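Local coordinates for polyphenol oxidase (Geobacillus stearothermophilus, PDB 6T0Y), which catalyses the phosphorolysis of adenosine, inosine and S-methyl-5'-thioadenosine, releasing the free purine base, and also deaminates adenosine, using a catalytic zinc ion, at residues C77-G82 with G106-Y111; L121-C126 with M264-G269; V127-V132 with A142-R147. All coordinates share one frame; numbering follows the deposited sequence.

Interaction 1: residues C77-G82 with G106-Y111; sequences CEQVHG and GVDGLY. With ZN (zinc ion), chain C.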
loop_
_atom_site.group_PDB
_atom_site.type_symbol
_atom_site.label_atom_id
_atom_site.label_comp_id
_atom_site.label_asym_id
_atom_site.label_seq_id
_atom_site.Cartn_x
_atom_site.Cartn_y
_atom_site.Cartn_z
ATOM N N CYS A 77 -8.649 6.872 2.256
ATOM C CA CYS A 77 -9.177 7.292 0.968
ATOM C C CYS A 77 -10.066 6.200 0.385
ATOM O O CYS A 77 -10.106 5.067 0.862
ATOM C CB CYS A 77 -8.075 7.707 -0.021
ATOM S SG CYS A 77 -6.892 6.429 -0.476
ATOM N N GLU A 78 -10.808 6.570 -0.649
ATOM C CA GLU A 78 -11.835 5.700 -1.207
ATOM C C GLU A 78 -11.241 4.484 -1.906
ATOM O O GLU A 78 -11.882 3.437 -1.953
ATOM C CB GLU A 78 -12.694 6.521 -2.173
ATOM C CG GLU A 78 -13.911 5.793 -2.668
ATOM C CD GLU A 78 -14.784 6.583 -3.631
ATOM O OE1 GLU A 78 -15.821 6.000 -4.034
ATOM O OE2 GLU A 78 -14.445 7.733 -3.991
ATOM N N GLN A 79 -10.044 4.600 -2.479
ATOM C CA GLN A 79 -9.356 3.508 -3.173
ATOM C C GLN A 79 -10.195 2.972 -4.340
ATOM O O GLN A 79 -10.668 1.841 -4.345
ATOM C CB GLN A 79 -8.920 2.392 -2.222
ATOM C CG GLN A 79 -7.933 2.887 -1.169
ATOM C CD GLN A 79 -7.432 1.821 -0.248
ATOM O OE1 GLN A 79 -7.407 2.015 0.956
ATOM N NE2 GLN A 79 -6.899 0.749 -0.803
ATOM N N VAL A 80 -10.304 3.796 -5.384
ATOM C CA VAL A 80 -11.101 3.472 -6.561
ATOM C C VAL A 80 -10.349 2.723 -7.648
ATOM O O VAL A 80 -10.893 2.526 -8.743
ATOM C CB VAL A 80 -11.783 4.744 -7.122
ATOM C CG1 VAL A 80 -12.713 5.360 -6.093
ATOM C CG2 VAL A 80 -10.741 5.766 -7.607
ATOM N N HIS A 81 -9.117 2.287 -7.364
ATOM C CA HIS A 81 -8.264 1.614 -8.352
ATOM C C HIS A 81 -7.947 2.509 -9.552
ATOM O O HIS A 81 -7.797 2.048 -10.692
ATOM C CB HIS A 81 -8.815 0.261 -8.763
ATOM C CG HIS A 81 -8.723 -0.768 -7.663
ATOM N ND1 HIS A 81 -9.658 -0.830 -6.652
ATOM C CD2 HIS A 81 -7.846 -1.773 -7.421
ATOM C CE1 HIS A 81 -9.365 -1.822 -5.831
ATOM N NE2 HIS A 81 -8.303 -2.444 -6.307
ATOM N N GLY A 82 -7.796 3.798 -9.286
ATOM C CA GLY A 82 -7.184 4.699 -10.226
ATOM C C GLY A 82 -5.791 5.109 -9.797
ATOM O O GLY A 82 -5.128 4.439 -8.992
ATOM N N GLY A 106 -12.169 9.462 -4.430
ATOM C CA GLY A 106 -11.660 9.409 -5.785
ATOM C C GLY A 106 -10.169 9.202 -5.922
ATOM O O GLY A 106 -9.644 9.349 -7.032
ATOM N N VAL A 107 -9.468 8.838 -4.852
ATOM C CA VAL A 107 -8.022 8.717 -4.906
ATOM C C VAL A 107 -7.570 7.378 -4.353
ATOM O O VAL A 107 -8.261 6.720 -3.567
ATOM C CB VAL A 107 -7.243 9.875 -4.230
ATOM C CG1 VAL A 107 -7.691 11.227 -4.731
ATOM C CG2 VAL A 107 -7.337 9.841 -2.767
ATOM N N ASP A 108 -6.354 7.016 -4.745
ATOM C CA ASP A 108 -5.704 5.771 -4.374
ATOM C C ASP A 108 -4.353 5.974 -3.722
ATOM O O ASP A 108 -3.655 5.003 -3.446
ATOM C CB ASP A 108 -5.584 4.853 -5.590
ATOM C CG ASP A 108 -6.895 4.206 -5.925
ATOM O OD1 ASP A 108 -7.725 4.879 -6.578
ATOM O OD2 ASP A 108 -7.144 3.065 -5.476
ATOM N N GLY A 109 -3.957 7.210 -3.461
ATOM C CA GLY A 109 -2.768 7.450 -2.680
ATOM C C GLY A 109 -2.929 8.751 -1.938
ATOM O O GLY A 109 -3.699 9.632 -2.332
ATOM N N LEU A 110 -2.143 8.881 -0.886
ATOM C CA LEU A 110 -2.147 10.054 -0.030
ATOM C C LEU A 110 -0.706 10.409 0.313
ATOM O O LEU A 110 0.172 9.548 0.347
ATOM C CB LEU A 110 -2.884 9.781 1.287
ATOM C CG LEU A 110 -4.366 9.403 1.191
ATOM C CD1 LEU A 110 -4.896 8.987 2.563
ATOM C CD2 LEU A 110 -5.161 10.529 0.597
ATOM N N TYR A 111 -0.467 11.684 0.598
ATOM C CA TYR A 111 0.805 12.062 1.186
ATOM C C TYR A 111 0.607 13.242 2.116
ATOM O O TYR A 111 -0.385 13.968 2.026
ATOM C CB TYR A 111 1.883 12.372 0.151
ATOM C CG TYR A 111 1.742 13.623 -0.680
ATOM C CD1 TYR A 111 2.389 14.789 -0.299
ATOM C CD2 TYR A 111 1.063 13.628 -1.884
ATOM C CE1 TYR A 111 2.331 15.921 -1.070
ATOM C CE2 TYR A 111 1.011 14.767 -2.659
ATOM C CZ TYR A 111 1.649 15.902 -2.260
ATOM O OH TYR A 111 1.570 17.013 -3.091
HETATM ZN ZN ZN C . -6.823 -2.916 -4.564
#
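Asp108 puts its carboxylate against the loop Gln79-Gly82 and accepts hydrogen bonds from the backbone N-H groups of His81 and Gly82. His81 N gives a hydrogen bond to Asp108 OD2 at 2.8 Å, on the syn side and 26° out of the carboxylate plane. Gly82 N reaches Asp108 OD1 at 2.9 Å from well above that plane, so the two donors use different oxygens and approach at different elevations. Val80 crosses the same group, its CG2 lying 3.3 Å from Asp108 OD1. The carboxylate gets there because CG stands beside the backbone N, anti to the carbonyl carbon (chi1 -76°).

Further back, Gln79 N bonds Val107 O at 3.0 Å, with the donor nearly in line with the C=O bond. At the far end the extended side chain of Glu78, with CG anti to the backbone N (chi1 -172°), brings OE2 to Gly106 N at 2.9 Å, met on the anti side of the carboxylate. Cys77 supplies the apolar part, its CB packing 3.6 Å from Val107 CG2 and, more loosely, against Leu110 CD2.

This loop follows strand 74-75 and carries His81, whose NE2 binds the catalytic zinc at 2.3 Å; Cys126 and His143 also bind the metal. Asp108 OD2 is also hydrogen-bonded to His143 ND1, while Gln79 OE1 accepts a bond from Cys122 N. With an alanine replacing Asp108, the amides of His81 and Gly82 would probably lose their acceptor and His143 ND1 its mate, leaving the loop that carries His81 freer to shift. Asp108 is thus a second-shell residue for both histidines: it helps to hold the backbone that presents one and probably orients the other ring through the nitrogen that does not bind zinc.

Interaction 2: residues L121-C126 with M264-G269; sequences LCFADC and MLAFIG. With ZN (zinc ion), chain C.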
loop_
_atom_site.group_PDB
_atom_site.type_symbol
_atom_site.label_atom_id
_atom_site.label_comp_id
_atom_site.label_asym_id
_atom_site.label_seq_id
_atom_site.Cartn_x
_atom_site.Cartn_y
_atom_site.Cartn_z
ATOM N N LEU A 121 -4.283 2.869 4.337
ATOM C CA LEU A 121 -4.881 2.298 3.145
ATOM C C LEU A 121 -5.005 0.785 3.316
ATOM O O LEU A 121 -4.211 0.156 4.006
ATOM C CB LEU A 121 -4.075 2.631 1.893
ATOM C CG LEU A 121 -4.323 4.012 1.274
ATOM C CD1 LEU A 121 -3.743 5.169 2.050
ATOM C CD2 LEU A 121 -3.770 4.008 -0.126
ATOM N N CYS A 122 -6.008 0.192 2.672
ATOM C CA CYS A 122 -6.352 -1.208 2.839
ATOM C C CYS A 122 -5.894 -2.061 1.666
ATOM O O CYS A 122 -5.954 -1.641 0.513
ATOM C CB CYS A 122 -7.864 -1.367 2.974
ATOM S SG CYS A 122 -8.517 -0.762 4.564
ATOM N N PHE A 123 -5.471 -3.289 1.973
ATOM C CA PHE A 123 -4.839 -4.178 1.015
ATOM C C PHE A 123 -5.179 -5.640 1.265
ATOM O O PHE A 123 -5.254 -6.078 2.406
ATOM C CB PHE A 123 -3.312 -4.052 1.140
ATOM C CG PHE A 123 -2.816 -2.742 0.659
ATOM C CD1 PHE A 123 -2.528 -2.574 -0.681
ATOM C CD2 PHE A 123 -2.749 -1.642 1.499
ATOM C CE1 PHE A 123 -2.142 -1.355 -1.182
ATOM C CE2 PHE A 123 -2.345 -0.414 0.997
ATOM C CZ PHE A 123 -2.069 -0.276 -0.353
ATOM N N ALA A 124 -5.272 -6.412 0.177
ATOM C CA ALA A 124 -5.310 -7.878 0.239
ATOM C C ALA A 124 -4.901 -8.469 -1.108
ATOM O O ALA A 124 -5.661 -9.240 -1.700
ATOM C CB ALA A 124 -6.691 -8.395 0.607
ATOM N N ASP A 125 -3.742 -8.041 -1.609
ATOM C CA ASP A 125 -3.060 -8.522 -2.809
ATOM C C ASP A 125 -2.448 -7.385 -3.625
ATOM O O ASP A 125 -1.396 -7.546 -4.239
ATOM C CB ASP A 125 -3.939 -9.271 -3.810
ATOM C CG ASP A 125 -4.220 -10.728 -3.454
ATOM O OD1 ASP A 125 -5.118 -11.291 -4.113
ATOM O OD2 ASP A 125 -3.586 -11.330 -2.553
ATOM N N CYS A 126 -3.108 -6.228 -3.675
ATOM C CA CYS A 126 -2.581 -5.110 -4.432
ATOM C C CYS A 126 -1.324 -4.563 -3.763
ATOM O O CYS A 126 -1.056 -4.811 -2.600
ATOM C CB CYS A 126 -3.656 -4.031 -4.550
ATOM S SG CYS A 126 -5.067 -4.457 -5.597
ATOM N N MET A 264 -5.832 -6.072 5.167
ATOM C CA MET A 264 -4.788 -5.521 6.012
ATOM C C MET A 264 -4.752 -4.010 5.830
ATOM O O MET A 264 -5.177 -3.482 4.810
ATOM C CB MET A 264 -3.426 -6.084 5.613
ATOM C CG MET A 264 -3.276 -7.565 5.807
ATOM S SD MET A 264 -3.828 -8.616 4.457
ATOM C CE MET A 264 -2.636 -8.268 3.153
ATOM N N LEU A 265 -4.230 -3.323 6.835
ATOM C CA LEU A 265 -3.993 -1.893 6.751
ATOM C C LEU A 265 -2.503 -1.648 6.592
ATOM O O LEU A 265 -1.705 -2.118 7.401
ATOM C CB LEU A 265 -4.472 -1.196 8.020
ATOM C CG LEU A 265 -4.598 0.313 7.870
ATOM C CD1 LEU A 265 -5.923 0.617 7.169
ATOM C CD2 LEU A 265 -4.462 1.028 9.174
ATOM N N ALA A 266 -2.143 -0.920 5.545
ATOM C CA ALA A 266 -0.828 -0.317 5.404
ATOM C C ALA A 266 -0.924 1.078 5.982
ATOM O O ALA A 266 -1.907 1.791 5.779
ATOM C CB ALA A 266 -0.430 -0.203 3.936
ATOM N N PHE A 267 0.121 1.500 6.680
ATOM C CA PHE A 267 0.069 2.781 7.355
ATOM C C PHE A 267 1.448 3.419 7.378
ATOM O O PHE A 267 2.473 2.736 7.399
ATOM C CB PHE A 267 -0.498 2.650 8.772
ATOM C CG PHE A 267 0.206 1.625 9.626
ATOM C CD1 PHE A 267 1.331 1.944 10.376
ATOM C CD2 PHE A 267 -0.260 0.321 9.645
ATOM C CE1 PHE A 267 1.951 0.970 11.128
ATOM C CE2 PHE A 267 0.357 -0.635 10.396
ATOM C CZ PHE A 267 1.454 -0.320 11.132
ATOM N N ILE A 268 1.463 4.748 7.374
ATOM C CA ILE A 268 2.681 5.520 7.539
ATOM C C ILE A 268 2.319 6.882 8.107
ATOM O O ILE A 268 1.361 7.524 7.675
ATOM C CB ILE A 268 3.481 5.625 6.223
ATOM C CG1 ILE A 268 4.864 6.224 6.484
ATOM C CG2 ILE A 268 2.713 6.389 5.154
ATOM C CD1 ILE A 268 5.848 6.047 5.381
ATOM N N GLY A 269 3.124 7.348 9.051
ATOM C CA GLY A 269 2.957 8.673 9.612
ATOM C C GLY A 269 4.157 8.958 10.482
ATOM O O GLY A 269 5.008 8.100 10.697
HETATM ZN ZN ZN C . -6.823 -2.916 -4.564
#
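Phe123 and Ala266 project to the same face of the sheet, and the phenyl ring brings CE2 to 3.5 Å from Ala266 CB, an approach oblique to the ring plane. Met264 O lies instead at the ring's edge, near its plane. Placed anti to its own carbonyl carbon (chi1 -69°), CG of Phe123 swings the ring back along its own strand toward the level of Leu121, so that its CD2-CE2 side reaches Ala266. Met264 bends at both chi2 and chi3, which folds its thioether back over the neighbouring backbone and sets CE 3.5 Å from Phe123 O and 4.0 Å from Ala124 CA.

These side chains sit on an antiparallel ladder between strands 118-123 and 264-269, adjacent in a mixed sheet, with 25-29 beyond 264-269 and 74-75 beyond 118-123. Leu121 with Ala266 and Phe123 with Met264 are hydrogen-bonded pairs. Leu121 N lies 3.0 Å from Ala266 O. Met264 N lies 2.8 Å from Phe123 O. Cys122 with Leu265 is the non-hydrogen-bonded pair between them; Cys122 SG meets Leu265 CD1 at 3.9 Å on the other face, which packs on helix 53-67. Beyond Phe123 the chain leaves the ladder, and Cys126 SG binds the catalytic zinc.

Interaction 3: residues V127-V132 with A142-R147; sequences VPIYFV and AHAGWR. With ZN (zinc ion), chain C.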
loop_
_atom_site.group_PDB
_atom_site.type_symbol
_atom_site.label_atom_id
_atom_site.label_comp_id
_atom_site.label_asym_id
_atom_site.label_seq_id
_atom_site.Cartn_x
_atom_site.Cartn_y
_atom_site.Cartn_z
ATOM N N VAL A 127 -0.519 -3.817 -4.516
ATOM C CA VAL A 127 0.801 -3.438 -4.020
ATOM C C VAL A 127 0.713 -2.199 -3.139
ATOM O O VAL A 127 0.262 -1.141 -3.608
ATOM C CB VAL A 127 1.789 -3.175 -5.169
ATOM C CG1 VAL A 127 3.127 -2.785 -4.622
ATOM C CG2 VAL A 127 1.904 -4.374 -6.072
ATOM N N PRO A 128 1.163 -2.276 -1.888
ATOM C CA PRO A 128 1.292 -1.069 -1.077
ATOM C C PRO A 128 2.652 -0.439 -1.315
ATOM O O PRO A 128 3.685 -1.094 -1.157
ATOM C CB PRO A 128 1.151 -1.598 0.345
ATOM C CG PRO A 128 1.637 -3.000 0.286
ATOM C CD PRO A 128 1.548 -3.480 -1.128
ATOM N N ILE A 129 2.666 0.838 -1.671
ATOM C CA ILE A 129 3.904 1.536 -1.956
ATOM C C ILE A 129 4.058 2.642 -0.937
ATOM O O ILE A 129 3.256 3.578 -0.910
ATOM C CB ILE A 129 3.953 2.112 -3.368
ATOM C CG1 ILE A 129 3.561 1.044 -4.381
ATOM C CG2 ILE A 129 5.337 2.634 -3.657
ATOM C CD1 ILE A 129 3.407 1.559 -5.771
ATOM N N TYR A 130 5.091 2.535 -0.117
ATOM C CA TYR A 130 5.365 3.488 0.934
ATOM C C TYR A 130 6.474 4.415 0.470
ATOM O O TYR A 130 7.479 3.959 -0.067
ATOM C CB TYR A 130 5.865 2.772 2.186
ATOM C CG TYR A 130 4.954 1.724 2.789
ATOM C CD1 TYR A 130 4.788 0.479 2.201
ATOM C CD2 TYR A 130 4.307 1.952 3.992
ATOM C CE1 TYR A 130 3.992 -0.499 2.785
ATOM C CE2 TYR A 130 3.512 0.975 4.576
ATOM C CZ TYR A 130 3.375 -0.254 3.964
ATOM O OH TYR A 130 2.616 -1.249 4.529
ATOM N N PHE A 131 6.306 5.714 0.721
ATOM C CA PHE A 131 7.265 6.719 0.296
ATOM C C PHE A 131 7.711 7.551 1.497
ATOM O O PHE A 131 6.903 7.900 2.357
ATOM C CB PHE A 131 6.622 7.703 -0.695
ATOM C CG PHE A 131 6.140 7.106 -1.983
ATOM C CD1 PHE A 131 4.919 6.447 -2.060
ATOM C CD2 PHE A 131 6.862 7.278 -3.136
ATOM C CE1 PHE A 131 4.459 5.953 -3.273
ATOM C CE2 PHE A 131 6.397 6.797 -4.329
ATOM C CZ PHE A 131 5.208 6.121 -4.396
ATOM N N VAL A 132 8.984 7.937 1.518
ATOM C CA VAL A 132 9.465 8.852 2.548
ATOM C C VAL A 132 10.537 9.738 1.941
ATOM O O VAL A 132 11.361 9.286 1.145
ATOM C CB VAL A 132 9.968 8.082 3.794
ATOM C CG1 VAL A 132 11.167 7.221 3.476
ATOM C CG2 VAL A 132 10.219 9.015 4.958
ATOM N N ALA A 142 0.584 4.669 -1.410
ATOM C CA ALA A 142 -0.233 4.456 -2.588
ATOM C C ALA A 142 -0.638 2.994 -2.700
ATOM O O ALA A 142 0.082 2.094 -2.275
ATOM C CB ALA A 142 0.508 4.858 -3.858
ATOM N N HIS A 143 -1.799 2.794 -3.288
ATOM C CA HIS A 143 -2.412 1.498 -3.552
ATOM C C HIS A 143 -2.344 1.254 -5.048
ATOM O O HIS A 143 -2.955 1.979 -5.828
ATOM C CB HIS A 143 -3.851 1.583 -3.015
ATOM C CG HIS A 143 -4.811 0.572 -3.557
ATOM N ND1 HIS A 143 -5.835 0.911 -4.421
ATOM C CD2 HIS A 143 -4.998 -0.731 -3.250
ATOM C CE1 HIS A 143 -6.553 -0.164 -4.687
ATOM N NE2 HIS A 143 -6.052 -1.181 -4.007
ATOM N N ALA A 144 -1.614 0.222 -5.454
ATOM C CA ALA A 144 -1.409 -0.086 -6.865
ATOM C C ALA A 144 -1.760 -1.540 -7.191
ATOM O O ALA A 144 -0.934 -2.435 -7.033
ATOM C CB ALA A 144 0.034 0.239 -7.244
ATOM N N GLY A 145 -2.975 -1.781 -7.682
ATOM C CA GLY A 145 -3.267 -2.986 -8.430
ATOM C C GLY A 145 -2.875 -2.788 -9.880
ATOM O O GLY A 145 -2.161 -1.851 -10.226
ATOM N N TRP A 146 -3.361 -3.665 -10.757
ATOM C CA TRP A 146 -2.928 -3.538 -12.143
ATOM C C TRP A 146 -3.412 -2.232 -12.753
ATOM O O TRP A 146 -2.707 -1.610 -13.553
ATOM C CB TRP A 146 -3.329 -4.754 -12.974
ATOM C CG TRP A 146 -4.757 -4.866 -13.413
ATOM C CD1 TRP A 146 -5.752 -5.592 -12.818
ATOM C CD2 TRP A 146 -5.334 -4.279 -14.582
ATOM N NE1 TRP A 146 -6.906 -5.486 -13.546
ATOM C CE2 TRP A 146 -6.676 -4.693 -14.639
ATOM C CE3 TRP A 146 -4.843 -3.449 -15.588
ATOM C CZ2 TRP A 146 -7.537 -4.296 -15.658
ATOM C CZ3 TRP A 146 -5.709 -3.060 -16.609
ATOM C CH2 TRP A 146 -7.039 -3.474 -16.623
ATOM N N ARG A 147 -4.615 -1.795 -12.379
ATOM C CA ARG A 147 -5.159 -0.591 -12.998
ATOM C C ARG A 147 -4.397 0.658 -12.563
ATOM O O ARG A 147 -4.107 1.540 -13.384
ATOM C CB ARG A 147 -6.645 -0.451 -12.681
ATOM C CG ARG A 147 -7.531 -1.484 -13.346
ATOM C CD ARG A 147 -8.991 -1.188 -13.063
ATOM N NE ARG A 147 -9.853 -2.294 -13.455
ATOM C CZ ARG A 147 -10.345 -2.458 -14.675
ATOM N NH1 ARG A 147 -11.121 -3.501 -14.932
ATOM N NH2 ARG A 147 -10.050 -1.586 -15.636
HETATM ZN ZN ZN C . -6.823 -2.916 -4.564
#
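Ile129 lays its CD1 against the methyl of Ala144, 3.9 Å from CB, reaching past its own ladder partner to the next residue on the same face. The extended end of the side chain carries the delta methyl that far, while Ile129 CB itself stays 4.4 Å from Ala142 CB. Phe131 adds to the same face from farther along the strand: its ring edge, at CE1, meets Ala142 CB at 4.1 Å. Val127 completes the row, with CB over Ala144 O at 3.4 Å. The two alanine methyls thus lie beside the larger side chains of the neighbouring strand, on the same face, and helix 219-229 packs on this side through contacts with Val127, Ile129, Phe131 and Ala144.

Four backbone hydrogen bonds hold the strands in antiparallel register. The one from Ile129 N to Ala142 O, 2.9 Å long, is nearly straight at 167° and lies in the carbonyl plane. By contrast Val127 N, also 2.9 Å from its acceptor Ala144 O, comes in 56° out of that plane, so this last bond meets its oxygen from above and not on a lone pair.

On the other face are Pro128 and His143, a non-hydrogen-bonded pair. The imidazole of His143 is turned with CG anti to the backbone N (chi1 160°) and binds zinc through NE2 at 2.0 Å; its ND1 is hydrogen-bonded to Asp108. Past Ala144, Gly145 is the N-cap of helix 146-150. Strands 127-133 and 138-144 form a beta hairpin with an apolar, helix-covered face and an opposite face that contributes a histidine ligand to the catalytic zinc site.

The three contacts converge on one catalytic zinc, each supplying one ligand: His81 from interaction 1, Cys126 from interaction 2 and His143 from interaction 3. Interactions 1 and 3 are coupled by Asp108 OD2 and His143 ND1, 2.7 Å apart, and their strands 109-112 and 138-144 are neighbours in one sheet. Interactions 1 and 2 meet where Gln79 OE1 lies 2.9 Å from Cys122 N. Between interactions 2 and 3, Phe123 CE1 packs 3.6 Å from His143 CD2, and Ala266 CB touches Tyr130 OH at 3.3 Å. Arg263, which binds inosine, has its side chain about 4 Å from that of Ala124, consistent with interaction 2 bordering the substrate pocket.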